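Local atomic coordinates of laccase (Uncultured bacterium, PDB entry 4F7K), a protein that is a laccase, an extracellular multicopper oxidase that probably couples one-electron oxidation of phenol-like substrates to the reduction of dioxygen to water. Residues D130-I135 and R183-L188; I137-I142 and T193-P198; D212-V217 and P279-T284; V292-T297 and T328-F333. One frame throughout, in Å; residues are numbered along the deposited sequence.

Contact 1: residues D130-I135 and R183-L188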
loop_
_atom_site.group_PDB
_atom_site.type_symbol
_atom_site.label_atom_id
_atom_site.label_comp_id
_atom_site.label_asym_id
_atom_site.label_seq_id
_atom_site.Cartn_x
_atom_site.Cartn_y
_atom_site.Cartn_z
ATOM N N ASP A 130 2.033 -10.422 -20.269
ATOM C CA ASP A 130 0.707 -10.824 -20.760
ATOM C C ASP A 130 -0.463 -10.353 -19.890
ATOM O O ASP A 130 -1.518 -10.029 -20.410
ATOM C CB ASP A 130 0.644 -12.340 -20.958
ATOM C CG ASP A 130 1.648 -12.821 -21.962
ATOM O OD1 ASP A 130 1.673 -12.260 -23.084
ATOM O OD2 ASP A 130 2.411 -13.752 -21.635
ATOM N N HIS A 131 -0.280 -10.327 -18.574
ATOM C CA HIS A 131 -1.335 -9.871 -17.656
ATOM C C HIS A 131 -0.728 -9.069 -16.529
ATOM O O HIS A 131 0.331 -9.413 -16.001
ATOM C CB HIS A 131 -2.109 -11.044 -17.059
ATOM C CG HIS A 131 -2.817 -11.887 -18.071
ATOM N ND1 HIS A 131 -2.258 -13.025 -18.613
ATOM C CD2 HIS A 131 -4.034 -11.753 -18.648
ATOM C CE1 HIS A 131 -3.107 -13.564 -19.468
ATOM N NE2 HIS A 131 -4.189 -12.806 -19.516
ATOM N N ASP A 132 -1.422 -8.001 -16.168
ATOM C CA ASP A 132 -1.007 -7.086 -15.139
ATOM C C ASP A 132 -2.113 -7.102 -14.088
ATOM O O ASP A 132 -3.157 -6.479 -14.275
ATOM C CB ASP A 132 -0.817 -5.696 -15.766
ATOM C CG ASP A 132 -0.308 -4.652 -14.775
ATOM O OD1 ASP A 132 -0.452 -4.825 -13.522
ATOM O OD2 ASP A 132 0.225 -3.626 -15.272
ATOM N N LEU A 133 -1.860 -7.817 -12.986
ATOM C CA LEU A 133 -2.870 -8.065 -11.943
ATOM C C LEU A 133 -2.496 -7.400 -10.625
ATOM O O LEU A 133 -1.312 -7.305 -10.282
ATOM C CB LEU A 133 -3.081 -9.575 -11.712
ATOM C CG LEU A 133 -3.240 -10.398 -13.003
ATOM C CD1 LEU A 133 -3.050 -11.909 -12.797
ATOM C CD2 LEU A 133 -4.562 -10.095 -13.737
ATOM N N ILE A 134 -3.515 -6.934 -9.901
ATOM C CA ILE A 134 -3.317 -6.276 -8.620
ATOM C C ILE A 134 -3.790 -7.226 -7.530
ATOM O O ILE A 134 -4.887 -7.758 -7.622
ATOM C CB ILE A 134 -4.115 -4.950 -8.584
ATOM C CG1 ILE A 134 -3.485 -3.916 -9.538
ATOM C CG2 ILE A 134 -4.270 -4.411 -7.153
ATOM C CD1 ILE A 134 -4.442 -2.798 -9.977
ATOM N N ILE A 135 -2.970 -7.421 -6.496
ATOM C CA ILE A 135 -3.265 -8.375 -5.447
ATOM C C ILE A 135 -3.303 -7.641 -4.124
ATOM O O ILE A 135 -2.237 -7.299 -3.556
ATOM C CB ILE A 135 -2.165 -9.485 -5.313
ATOM C CG1 ILE A 135 -1.594 -9.897 -6.680
ATOM C CG2 ILE A 135 -2.683 -10.657 -4.464
ATOM C CD1 ILE A 135 -2.575 -10.450 -7.624
ATOM N N ARG A 183 3.559 -14.459 -19.110
ATOM C CA ARG A 183 4.353 -13.632 -18.218
ATOM C C ARG A 183 3.422 -12.693 -17.481
ATOM O O ARG A 183 2.751 -11.879 -18.108
ATOM C CB ARG A 183 5.382 -12.810 -18.987
ATOM C CG ARG A 183 6.203 -11.921 -18.052
ATOM C CD ARG A 183 7.544 -11.589 -18.627
ATOM N NE ARG A 183 8.486 -12.684 -18.468
ATOM C CZ ARG A 183 9.765 -12.617 -18.811
ATOM N NH1 ARG A 183 10.258 -11.506 -19.338
ATOM N NH2 ARG A 183 10.547 -13.664 -18.622
ATOM N N VAL A 184 3.383 -12.796 -16.154
ATOM C CA VAL A 184 2.493 -11.929 -15.374
ATOM C C VAL A 184 3.228 -10.903 -14.543
ATOM O O VAL A 184 4.250 -11.207 -13.942
ATOM C CB VAL A 184 1.521 -12.730 -14.463
ATOM C CG1 VAL A 184 0.663 -13.658 -15.295
ATOM C CG2 VAL A 184 2.281 -13.494 -13.357
ATOM N N ARG A 185 2.693 -9.685 -14.514
ATOM C CA ARG A 185 3.050 -8.691 -13.505
ATOM C C ARG A 185 2.041 -8.772 -12.343
ATOM O O ARG A 185 0.847 -8.674 -12.559
ATOM C CB ARG A 185 3.084 -7.284 -14.117
ATOM C CG ARG A 185 3.630 -6.214 -13.172
ATOM C CD ARG A 185 3.687 -4.862 -13.846
ATOM N NE ARG A 185 4.302 -3.844 -12.983
ATOM C CZ ARG A 185 4.826 -2.691 -13.427
ATOM N NH1 ARG A 185 4.786 -2.405 -14.721
ATOM N NH2 ARG A 185 5.364 -1.809 -12.577
ATOM N N LEU A 186 2.554 -9.017 -11.138
ATOM C CA LEU A 186 1.771 -9.151 -9.940
ATOM C C LEU A 186 2.110 -8.012 -8.964
ATOM O O LEU A 186 3.223 -7.957 -8.434
ATOM C CB LEU A 186 2.033 -10.532 -9.290
ATOM C CG LEU A 186 1.721 -11.773 -10.148
ATOM C CD1 LEU A 186 2.254 -13.015 -9.494
ATOM C CD2 LEU A 186 0.227 -11.933 -10.398
ATOM N N ARG A 187 1.140 -7.116 -8.771
ATOM C CA ARG A 187 1.231 -5.929 -7.901
ATOM C C ARG A 187 0.625 -6.191 -6.526
ATOM O O ARG A 187 -0.606 -6.108 -6.343
ATOM C CB ARG A 187 0.539 -4.740 -8.574
ATOM C CG ARG A 187 1.179 -4.356 -9.952
ATOM C CD ARG A 187 0.410 -3.214 -10.532
ATOM N NE ARG A 187 0.719 -2.920 -11.930
ATOM C CZ ARG A 187 1.414 -1.852 -12.345
ATOM N NH1 ARG A 187 1.925 -0.996 -11.464
ATOM N NH2 ARG A 187 1.608 -1.653 -13.654
ATOM N N LEU A 188 1.496 -6.537 -5.574
ATOM C CA LEU A 188 1.044 -7.003 -4.286
ATOM C C LEU A 188 0.932 -5.809 -3.391
ATOM O O LEU A 188 1.845 -4.990 -3.309
ATOM C CB LEU A 188 2.029 -8.003 -3.647
ATOM C CG LEU A 188 2.017 -9.480 -4.064
ATOM C CD1 LEU A 188 2.073 -9.727 -5.561
ATOM C CD2 LEU A 188 3.190 -10.200 -3.361
#

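Contact 2: residues I137-I142 and T193-P198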
loop_
_atom_site.group_PDB
_atom_site.type_symbol
_atom_site.label_atom_id
_atom_site.label_comp_id
_atom_site.label_asym_id
_atom_site.label_seq_id
_atom_site.Cartn_x
_atom_site.Cartn_y
_atom_site.Cartn_z
ATOM N N ILE A 137 -4.105 -7.806 -0.299
ATOM C CA ILE A 137 -4.223 -8.777 0.771
ATOM C C ILE A 137 -4.744 -8.074 2.014
ATOM O O ILE A 137 -4.237 -7.028 2.403
ATOM C CB ILE A 137 -2.882 -9.499 1.038
ATOM C CG1 ILE A 137 -2.360 -10.121 -0.267
ATOM C CG2 ILE A 137 -3.041 -10.566 2.122
ATOM C CD1 ILE A 137 -0.957 -10.787 -0.167
ATOM N N ASP A 138 -5.800 -8.627 2.602
ATOM C CA ASP A 138 -6.424 -8.002 3.779
ATOM C C ASP A 138 -6.856 -9.154 4.689
ATOM O O ASP A 138 -6.962 -10.304 4.262
ATOM C CB ASP A 138 -7.630 -7.165 3.304
ATOM C CG ASP A 138 -8.027 -6.032 4.261
ATOM O OD1 ASP A 138 -7.424 -5.920 5.372
ATOM O OD2 ASP A 138 -8.974 -5.255 3.853
ATOM N N ASP A 139 -7.068 -8.888 5.963
ATOM C CA ASP A 139 -7.760 -9.910 6.742
ATOM C C ASP A 139 -9.006 -9.379 7.414
ATOM O O ASP A 139 -9.255 -8.174 7.406
ATOM C CB ASP A 139 -6.820 -10.614 7.694
ATOM C CG ASP A 139 -6.610 -9.854 8.918
ATOM O OD1 ASP A 139 -6.445 -8.617 8.772
ATOM O OD2 ASP A 139 -6.647 -10.489 9.993
ATOM N N TRP A 140 -9.847 -10.269 7.919
ATOM C CA TRP A 140 -11.166 -9.821 8.354
ATOM C C TRP A 140 -11.663 -10.685 9.510
ATOM O O TRP A 140 -11.382 -11.870 9.572
ATOM C CB TRP A 140 -12.239 -9.917 7.250
ATOM C CG TRP A 140 -12.151 -9.025 6.057
ATOM C CD1 TRP A 140 -12.780 -7.827 5.849
ATOM C CD2 TRP A 140 -11.456 -9.329 4.854
ATOM N NE1 TRP A 140 -12.460 -7.336 4.582
ATOM C CE2 TRP A 140 -11.648 -8.255 3.965
ATOM C CE3 TRP A 140 -10.677 -10.415 4.451
ATOM C CZ2 TRP A 140 -11.106 -8.242 2.706
ATOM C CZ3 TRP A 140 -10.143 -10.409 3.217
ATOM C CH2 TRP A 140 -10.333 -9.325 2.346
ATOM N N ARG A 141 -12.412 -10.067 10.399
ATOM C CA ARG A 141 -13.129 -10.807 11.430
ATOM C C ARG A 141 -14.575 -10.635 11.044
ATOM O O ARG A 141 -15.130 -9.539 11.130
ATOM C CB ARG A 141 -12.809 -10.237 12.806
ATOM N N ILE A 142 -15.153 -11.708 10.526
ATOM C CA ILE A 142 -16.532 -11.680 9.977
ATOM C C ILE A 142 -17.422 -12.647 10.751
ATOM O O ILE A 142 -17.028 -13.788 10.953
ATOM C CB ILE A 142 -16.581 -12.108 8.477
ATOM C CG1 ILE A 142 -15.491 -11.448 7.673
ATOM C CG2 ILE A 142 -17.898 -11.737 7.837
ATOM C CD1 ILE A 142 -15.549 -11.776 6.143
ATOM N N THR A 193 -4.627 -3.112 8.021
ATOM C CA THR A 193 -4.132 -2.048 8.865
ATOM C C THR A 193 -3.252 -2.619 10.015
ATOM O O THR A 193 -2.467 -1.911 10.632
ATOM C CB THR A 193 -5.327 -1.238 9.457
ATOM O OG1 THR A 193 -6.341 -2.105 10.041
ATOM C CG2 THR A 193 -5.953 -0.385 8.386
ATOM N N ASP A 194 -3.424 -3.896 10.326
ATOM C CA ASP A 194 -2.982 -4.397 11.628
ATOM C C ASP A 194 -2.259 -5.709 11.572
ATOM O O ASP A 194 -1.949 -6.241 12.627
ATOM C CB ASP A 194 -4.143 -4.476 12.646
ATOM C CG ASP A 194 -4.612 -3.109 13.103
ATOM O OD1 ASP A 194 -3.907 -2.475 13.916
ATOM O OD2 ASP A 194 -5.698 -2.650 12.649
ATOM N N ARG A 195 -1.985 -6.204 10.372
ATOM C CA ARG A 195 -1.397 -7.532 10.134
ATOM C C ARG A 195 -0.193 -7.451 9.210
ATOM O O ARG A 195 -0.268 -6.764 8.184
ATOM C CB ARG A 195 -2.434 -8.462 9.483
ATOM C CG ARG A 195 -3.635 -8.809 10.401
ATOM C CD ARG A 195 -3.155 -9.515 11.669
ATOM N NE ARG A 195 -4.262 -9.941 12.532
ATOM C CZ ARG A 195 -4.102 -10.233 13.817
ATOM N NH1 ARG A 195 -2.894 -10.147 14.332
ATOM N NH2 ARG A 195 -5.127 -10.595 14.579
ATOM N N ILE A 196 0.876 -8.158 9.550
ATOM C CA ILE A 196 2.021 -8.286 8.675
ATOM C C ILE A 196 1.879 -9.639 7.988
ATOM O O ILE A 196 1.685 -10.654 8.658
ATOM C CB ILE A 196 3.353 -8.274 9.462
ATOM C CG1 ILE A 196 3.554 -6.949 10.196
ATOM C CG2 ILE A 196 4.523 -8.518 8.532
ATOM C CD1 ILE A 196 4.282 -7.155 11.538
ATOM N N PHE A 197 2.031 -9.648 6.672
ATOM C CA PHE A 197 1.874 -10.843 5.873
ATOM C C PHE A 197 3.203 -11.252 5.220
ATOM O O PHE A 197 3.701 -10.548 4.319
ATOM C CB PHE A 197 0.840 -10.578 4.765
ATOM C CG PHE A 197 -0.590 -10.498 5.261
ATOM C CD1 PHE A 197 -1.206 -11.617 5.811
ATOM C CD2 PHE A 197 -1.318 -9.319 5.141
ATOM C CE1 PHE A 197 -2.518 -11.554 6.283
ATOM C CE2 PHE A 197 -2.654 -9.234 5.589
ATOM C CZ PHE A 197 -3.257 -10.365 6.161
ATOM N N PRO A 198 3.782 -12.390 5.663
ATOM C CA PRO A 198 4.738 -13.037 4.767
ATOM C C PRO A 198 3.943 -13.582 3.609
ATOM O O PRO A 198 2.832 -14.099 3.813
ATOM C CB PRO A 198 5.294 -14.214 5.579
ATOM C CG PRO A 198 4.509 -14.286 6.864
ATOM C CD PRO A 198 3.417 -13.224 6.823
HETATM O O HOH W 1 -5.809 -5.739 9.622
#

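Contact 3: residues D212-V217 and P279-T284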
loop_
_atom_site.group_PDB
_atom_site.type_symbol
_atom_site.label_atom_id
_atom_site.label_comp_id
_atom_site.label_asym_id
_atom_site.label_seq_id
_atom_site.Cartn_x
_atom_site.Cartn_y
_atom_site.Cartn_z
ATOM N N ASP A 212 7.123 -0.555 -2.851
ATOM C CA ASP A 212 6.453 0.715 -2.570
ATOM C C ASP A 212 6.443 1.674 -3.780
ATOM O O ASP A 212 6.650 2.884 -3.654
ATOM C CB ASP A 212 7.045 1.368 -1.331
ATOM C CG ASP A 212 6.803 0.541 -0.056
ATOM O OD1 ASP A 212 6.135 -0.508 -0.128
ATOM O OD2 ASP A 212 7.276 0.953 1.020
ATOM N N GLY A 213 6.197 1.125 -4.956
ATOM C CA GLY A 213 6.130 1.957 -6.156
ATOM C C GLY A 213 7.488 2.348 -6.704
ATOM O O GLY A 213 7.554 3.026 -7.716
ATOM N N MET A 214 8.567 1.905 -6.062
ATOM C CA MET A 214 9.938 2.287 -6.471
ATOM C C MET A 214 10.755 1.112 -6.972
ATOM O O MET A 214 11.087 0.220 -6.189
ATOM C CB MET A 214 10.709 2.995 -5.348
ATOM C CG MET A 214 10.102 4.303 -4.930
ATOM S SD MET A 214 10.255 5.557 -6.205
ATOM C CE MET A 214 8.934 6.655 -5.702
ATOM N N PRO A 215 11.074 1.112 -8.277
ATOM C CA PRO A 215 11.899 0.098 -8.943
ATOM C C PRO A 215 13.253 -0.099 -8.258
ATOM O O PRO A 215 13.871 0.872 -7.827
ATOM C CB PRO A 215 12.114 0.686 -10.342
ATOM C CG PRO A 215 10.966 1.592 -10.541
ATOM C CD PRO A 215 10.706 2.199 -9.195
ATOM N N ILE A 216 13.675 -1.356 -8.141
ATOM C CA ILE A 216 14.964 -1.689 -7.577
ATOM C C ILE A 216 15.925 -1.987 -8.721
ATOM O O ILE A 216 15.522 -2.530 -9.761
ATOM C CB ILE A 216 14.907 -2.872 -6.584
ATOM C CG1 ILE A 216 14.535 -4.188 -7.275
ATOM C CG2 ILE A 216 13.951 -2.563 -5.412
ATOM C CD1 ILE A 216 14.316 -5.353 -6.276
ATOM N N VAL A 217 17.189 -1.625 -8.516
ATOM C CA VAL A 217 18.224 -1.783 -9.535
ATOM C C VAL A 217 18.376 -3.235 -9.995
ATOM O O VAL A 217 18.312 -3.517 -11.200
ATOM C CB VAL A 217 19.562 -1.127 -9.114
ATOM C CG1 VAL A 217 20.708 -1.526 -10.063
ATOM C CG2 VAL A 217 19.408 0.395 -9.095
ATOM N N PRO A 279 12.233 0.617 -15.333
ATOM C CA PRO A 279 12.940 1.901 -15.479
ATOM C C PRO A 279 12.869 2.703 -14.174
ATOM O O PRO A 279 11.827 2.682 -13.491
ATOM C CB PRO A 279 12.180 2.614 -16.607
ATOM C CG PRO A 279 10.890 1.880 -16.764
ATOM C CD PRO A 279 11.124 0.472 -16.298
ATOM N N PRO A 280 13.971 3.374 -13.801
ATOM C CA PRO A 280 14.015 3.980 -12.468
ATOM C C PRO A 280 13.148 5.226 -12.378
ATOM O O PRO A 280 12.851 5.847 -13.387
ATOM C CB PRO A 280 15.509 4.350 -12.285
ATOM C CG PRO A 280 16.242 3.689 -13.438
ATOM C CD PRO A 280 15.238 3.590 -14.541
ATOM N N ASN A 281 12.727 5.554 -11.166
ATOM C CA ASN A 281 12.066 6.826 -10.857
ATOM C C ASN A 281 13.139 7.787 -10.387
ATOM O O ASN A 281 14.189 7.330 -9.968
ATOM C CB ASN A 281 11.015 6.610 -9.748
ATOM C CG ASN A 281 9.774 5.917 -10.255
ATOM O OD1 ASN A 281 9.095 5.171 -9.511
ATOM N ND2 ASN A 281 9.443 6.168 -11.521
ATOM N N GLU A 282 12.891 9.095 -10.416
ATOM C CA GLU A 282 13.911 10.049 -9.966
ATOM C C GLU A 282 14.153 9.958 -8.452
ATOM O O GLU A 282 13.279 10.298 -7.650
ATOM C CB GLU A 282 13.564 11.487 -10.374
ATOM C CG GLU A 282 13.298 11.711 -11.876
ATOM C CD GLU A 282 14.552 11.794 -12.759
ATOM O OE1 GLU A 282 15.654 12.183 -12.281
ATOM O OE2 GLU A 282 14.417 11.492 -13.972
ATOM N N VAL A 283 15.327 9.471 -8.051
ATOM C CA VAL A 283 15.648 9.421 -6.615
ATOM C C VAL A 283 16.834 10.316 -6.272
ATOM O O VAL A 283 17.911 10.221 -6.885
ATOM C CB VAL A 283 15.665 7.938 -5.982
ATOM C CG1 VAL A 283 15.563 6.820 -7.042
ATOM C CG2 VAL A 283 16.834 7.703 -5.029
ATOM N N THR A 284 16.599 11.240 -5.340
ATOM C CA THR A 284 17.618 12.202 -4.934
ATOM C C THR A 284 18.491 11.582 -3.857
ATOM O O THR A 284 18.018 11.281 -2.759
ATOM C CB THR A 284 17.012 13.565 -4.471
ATOM O OG1 THR A 284 16.322 14.185 -5.564
ATOM C CG2 THR A 284 18.117 14.524 -3.994
#

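Contact 4: residues V292-T297 and T328-F333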
loop_
_atom_site.group_PDB
_atom_site.type_symbol
_atom_site.label_atom_id
_atom_site.label_comp_id
_atom_site.label_asym_id
_atom_site.label_seq_id
_atom_site.Cartn_x
_atom_site.Cartn_y
_atom_site.Cartn_z
ATOM N N VAL A 292 17.580 13.104 13.911
ATOM C CA VAL A 292 16.361 13.289 14.676
ATOM C C VAL A 292 16.041 11.912 15.239
ATOM O O VAL A 292 16.265 10.891 14.584
ATOM C CB VAL A 292 15.175 13.757 13.781
ATOM C CG1 VAL A 292 13.925 13.979 14.606
ATOM C CG2 VAL A 292 15.511 15.022 13.027
ATOM N N SER A 293 15.537 11.872 16.461
ATOM C CA SER A 293 15.103 10.607 17.006
ATOM C C SER A 293 13.637 10.686 17.415
ATOM O O SER A 293 13.165 11.719 17.917
ATOM C CB SER A 293 15.981 10.187 18.174
ATOM O OG SER A 293 15.499 10.766 19.363
ATOM N N LEU A 294 12.927 9.587 17.175
ATOM C CA LEU A 294 11.510 9.469 17.498
ATOM C C LEU A 294 11.208 8.121 18.169
ATOM O O LEU A 294 11.416 7.058 17.592
ATOM C CB LEU A 294 10.672 9.661 16.234
ATOM C CG LEU A 294 9.150 9.736 16.364
ATOM C CD1 LEU A 294 8.710 10.721 17.468
ATOM C CD2 LEU A 294 8.551 10.126 15.033
ATOM N N THR A 295 10.740 8.171 19.407
ATOM C CA THR A 295 10.425 6.946 20.123
ATOM C C THR A 295 8.928 6.751 20.210
ATOM O O THR A 295 8.171 7.692 20.458
ATOM C CB THR A 295 10.979 6.912 21.547
ATOM O OG1 THR A 295 9.936 7.259 22.462
ATOM C CG2 THR A 295 12.153 7.851 21.697
ATOM N N LEU A 296 8.519 5.504 20.021
ATOM C CA LEU A 296 7.119 5.138 20.020
ATOM C C LEU A 296 6.564 5.112 21.447
ATOM O O LEU A 296 7.223 4.641 22.401
ATOM C CB LEU A 296 6.911 3.845 19.213
ATOM C CG LEU A 296 7.275 4.206 17.745
ATOM C CD1 LEU A 296 7.460 3.087 16.742
ATOM C CD2 LEU A 296 6.322 5.234 17.210
ATOM N N THR A 297 5.361 5.677 21.574
ATOM C CA THR A 297 4.701 5.919 22.860
ATOM C C THR A 297 4.094 4.656 23.497
ATOM O O THR A 297 4.364 4.349 24.669
ATOM C CB THR A 297 3.635 7.020 22.702
ATOM N N THR A 328 3.266 21.739 17.411
ATOM C CA THR A 328 4.523 22.042 16.715
ATOM C C THR A 328 5.023 20.772 16.030
ATOM O O THR A 328 4.658 19.672 16.449
ATOM C CB THR A 328 5.620 22.606 17.674
ATOM O OG1 THR A 328 5.761 21.751 18.817
ATOM C CG2 THR A 328 5.274 24.015 18.131
ATOM N N PRO A 329 5.852 20.913 14.973
ATOM C CA PRO A 329 6.293 19.727 14.250
ATOM C C PRO A 329 7.430 19.011 14.969
ATOM O O PRO A 329 7.991 19.548 15.919
ATOM C CB PRO A 329 6.787 20.304 12.924
ATOM C CG PRO A 329 7.310 21.659 13.286
ATOM C CD PRO A 329 6.438 22.149 14.411
ATOM N N LEU A 330 7.738 17.795 14.523
ATOM C CA LEU A 330 8.914 17.066 14.971
ATOM C C LEU A 330 10.138 17.888 14.647
ATOM O O LEU A 330 11.002 18.083 15.499
ATOM C CB LEU A 330 9.018 15.719 14.256
ATOM C CG LEU A 330 10.289 14.882 14.438
ATOM C CD1 LEU A 330 10.386 14.281 15.850
ATOM C CD2 LEU A 330 10.353 13.794 13.382
ATOM N N HIS A 331 10.202 18.345 13.400
ATOM C CA HIS A 331 11.219 19.264 12.950
ATOM C C HIS A 331 10.667 20.152 11.841
ATOM O O HIS A 331 9.665 19.814 11.197
ATOM C CB HIS A 331 12.456 18.507 12.473
ATOM C CG HIS A 331 13.711 19.310 12.573
ATOM N ND1 HIS A 331 14.273 19.954 11.493
ATOM C CD2 HIS A 331 14.494 19.604 13.637
ATOM C CE1 HIS A 331 15.355 20.602 11.883
ATOM N NE2 HIS A 331 15.510 20.406 13.179
ATOM N N SER A 332 11.309 21.295 11.633
ATOM C CA SER A 332 10.953 22.201 10.553
ATOM C C SER A 332 12.147 22.429 9.622
ATOM O O SER A 332 13.004 23.252 9.905
ATOM C CB SER A 332 10.425 23.520 11.115
ATOM O OG SER A 332 9.948 24.345 10.069
ATOM N N PHE A 333 12.183 21.693 8.513
ATOM C CA PHE A 333 13.324 21.665 7.590
ATOM C C PHE A 333 13.277 22.756 6.547
ATOM O O PHE A 333 12.192 23.175 6.134
ATOM C CB PHE A 333 13.340 20.345 6.814
ATOM C CG PHE A 333 13.553 19.134 7.666
ATOM C CD1 PHE A 333 14.845 18.709 7.981
ATOM C CD2 PHE A 333 12.466 18.402 8.142
ATOM C CE1 PHE A 333 15.045 17.574 8.762
ATOM C CE2 PHE A 333 12.658 17.268 8.931
ATOM C CZ PHE A 333 13.948 16.856 9.235
#

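Contact 1: residues D130-I135 and R183-L188
Asp132 and Arg187 meet in a side-on salt bridge between two neighbouring parallel strands. NE of Arg187 reaches OD1 of Asp132 at 2.7 Å and NH2 of Arg187 reaches OD2 of Asp132 at 2.9 Å, each nitrogen taking a syn lone pair. Carboxylate and guanidinium are nearly coplanar, 5° apart, and the remaining nitrogen, NH1, bonds Thr98. The guanidinium of Arg185 lies against a face of that of Arg187, NH2 of Arg187 being 3.3 Å above its plane and over its centre; Arg185 forms salt bridges with Asp234 and Glu123, which would probably ease the repulsion between the two cations. An alanine in place of Arg187 would probably leave the Asp132 carboxylate without its two-pronged partner, and Arg185 without the flat group on its face. Along the backbone, His131 O accepts from Arg185 N, Arg185 O from Leu133 N, Leu133 O from Arg187 N, and Arg187 O from Ile135 N. Just before the strand, Asp130 N donates to Arg183 O and Asp130 OD2 takes Arg183 N at 2.9 Å; that carboxylate also pairs with Arg270, while the Arg183 guanidinium turns to Asp238. On the other face, Leu133 CD1 lies 4.1 Å from Leu186 CD2, and Ile135 CG1 packs on Leu188 CD1, with Phe247 beyond. Such two-faced parallel pairing belongs to the Greek-key beta-sandwich of a cupredoxin domain.

Contact 2: residues I137-I142 and T193-P198
Ile137 lays its CG2 methyl over one face of the Phe197 ring, a CH-pi contact between the two sheets of a cupredoxin-type beta-sandwich: strand 131-140 belongs to one, strand 197-202 to the other. The methyl carbon stands 3.8 Å from the ring centroid of Phe197, 15° off the normal, and is displaced somewhat toward the rim bearing CD2 and CE2. The two side chains slide past each other in opposite directions. With CG1 beside the backbone N (chi1 -54°), CG2 is the branch turned onto the ring. Asp139, two residues on, meets the same ring at its edge: its CB lies in the ring plane, 3.9 Å from CZ of Phe197. One aromatic side chain thus has an aliphatic branch over a face and a methylene at its rim, while Ala168 of strand 167-173 also touches it. Beyond the ring, the Asp139 carboxylate meets Arg195 crosswise, the two side chains at about a right angle and their carboxylate and guanidinium planes 71° apart. This salt bridge is long, OD2 of Asp139 lying 3.5 Å from NE of Arg195, and less certain, since Arg195 is modelled in two conformers. In the one described, the arginine CG comes nearer, 3.3 Å from Asp139 OD1. That same oxygen accepts a hydrogen bond from a water at 3.1 Å, and the water in turn accepts from the backbone N of Asp194.

Contact 3: residues D212-V217 and P279-T284
Pro215 and its neighbour Met214 pack against the irregular chain 279-284 in a partly buried strand-to-loop contact, made where strand 214-220, at the outer edge of a six-stranded sheet, begins. The loop contributes backbone atoms of Pro279 and Pro280 and the side chain of Asn281; it has no regular structure here, and no strand pairing joins the two segments, which meet mainly by packing. The ring of Pro215 carries much of it. Its CG approaches the carbonyl O of Pro279 to 3.3 Å, and its CB lies 3.7 Å from the same oxygen, so CG and CB of the ring rest on that atom. CG of Pro215 also comes within 4.3 Å of CA of Pro280. Asn281 crosses both strand side chains at about a right angle; its CB lies 3.8 Å from SD of Met214. The methionine chain is bent at chi2 (-69°), which places SD. An alanine in place of Pro215 would probably open a gap beside the Pro279 carbonyl, where CG had packed, and beside Asn281, where CD had lain, and let the strand start turn more freely. Just before Met214, Gly213 has a positive phi of 79°, at which a CB would press on the preceding carbonyl oxygen. Asp212, one residue earlier, is tied to Arg373 and Arg232, and Met214 touches His359 and Asp95. The loop thus lies across the start of an edge strand, on the path from strand 256-261 to strand 290-295.

Contact 4: residues V292-T297 and T328-F333
Val292 and Leu330 meet within the C-terminal cupredoxin-like domain, where edge strand 290-295 of one five-stranded sheet meets the loop leading into 331-332, the weakly bonded edge strand of another. Leu330 stands just before that short strand. The CG1 methyl of Val292 makes the closest approach. It lies 3.8 Å from CG of Leu330 and equally near both methyls, CD1 and CD2, so it sits against the fork of the leucine, the two side chains crossing obliquely. CG1 is anti to the backbone N of Val292 (chi1 -179°), while CG2, the other branch, is anti to the carbonyl carbon. CG2 approaches Phe333 instead, at a loose 4.5 Å from CZ, oblique to the ring. Two residues further along the strand, Leu294 adds its CD1, 4.3 Å from CD1 of Leu330. Leu330 is thus touched by the side chains of two residues of the strand, with the carbonyl O of Ser293 between them also near CD1; the Ser293 CB points away. Leu398 of strand 395-402 lies against both Leu294 and Leu330. On the far segment, ND1 of His331 is 3.6 Å above the plane of the Phe333 ring and over its centre, and Phe333 itself stacks with Phe390. No hydrogen bond or salt bridge joins the two segments: they are held by branched aliphatic groups, with Phe333 at one end, so at this point the contact depends on the fit of methyl groups and not on the direction of a polar bond.

How the contacts relate
From the N terminus, contact 1 opens first, at 130-135, and contact 2 follows directly at 137-142 on the same strand, 131-140. Their second segments come in the same order, 183-188 then 193-198, so the two contacts cross: neither closes before the other opens. Contact 1 pairs strands within the six-stranded sheet, while contact 2 links that sheet to strand 197-202 of the opposing one. Contact 3 comes in series, closing the excursion from the edge strand of the six-stranded sheet, at 212-217, to the linker at 279-284. Contact 4 then closes a shorter loop inside the C-terminal cupredoxin-like domain, its centre about 38 Å from that of contact 1.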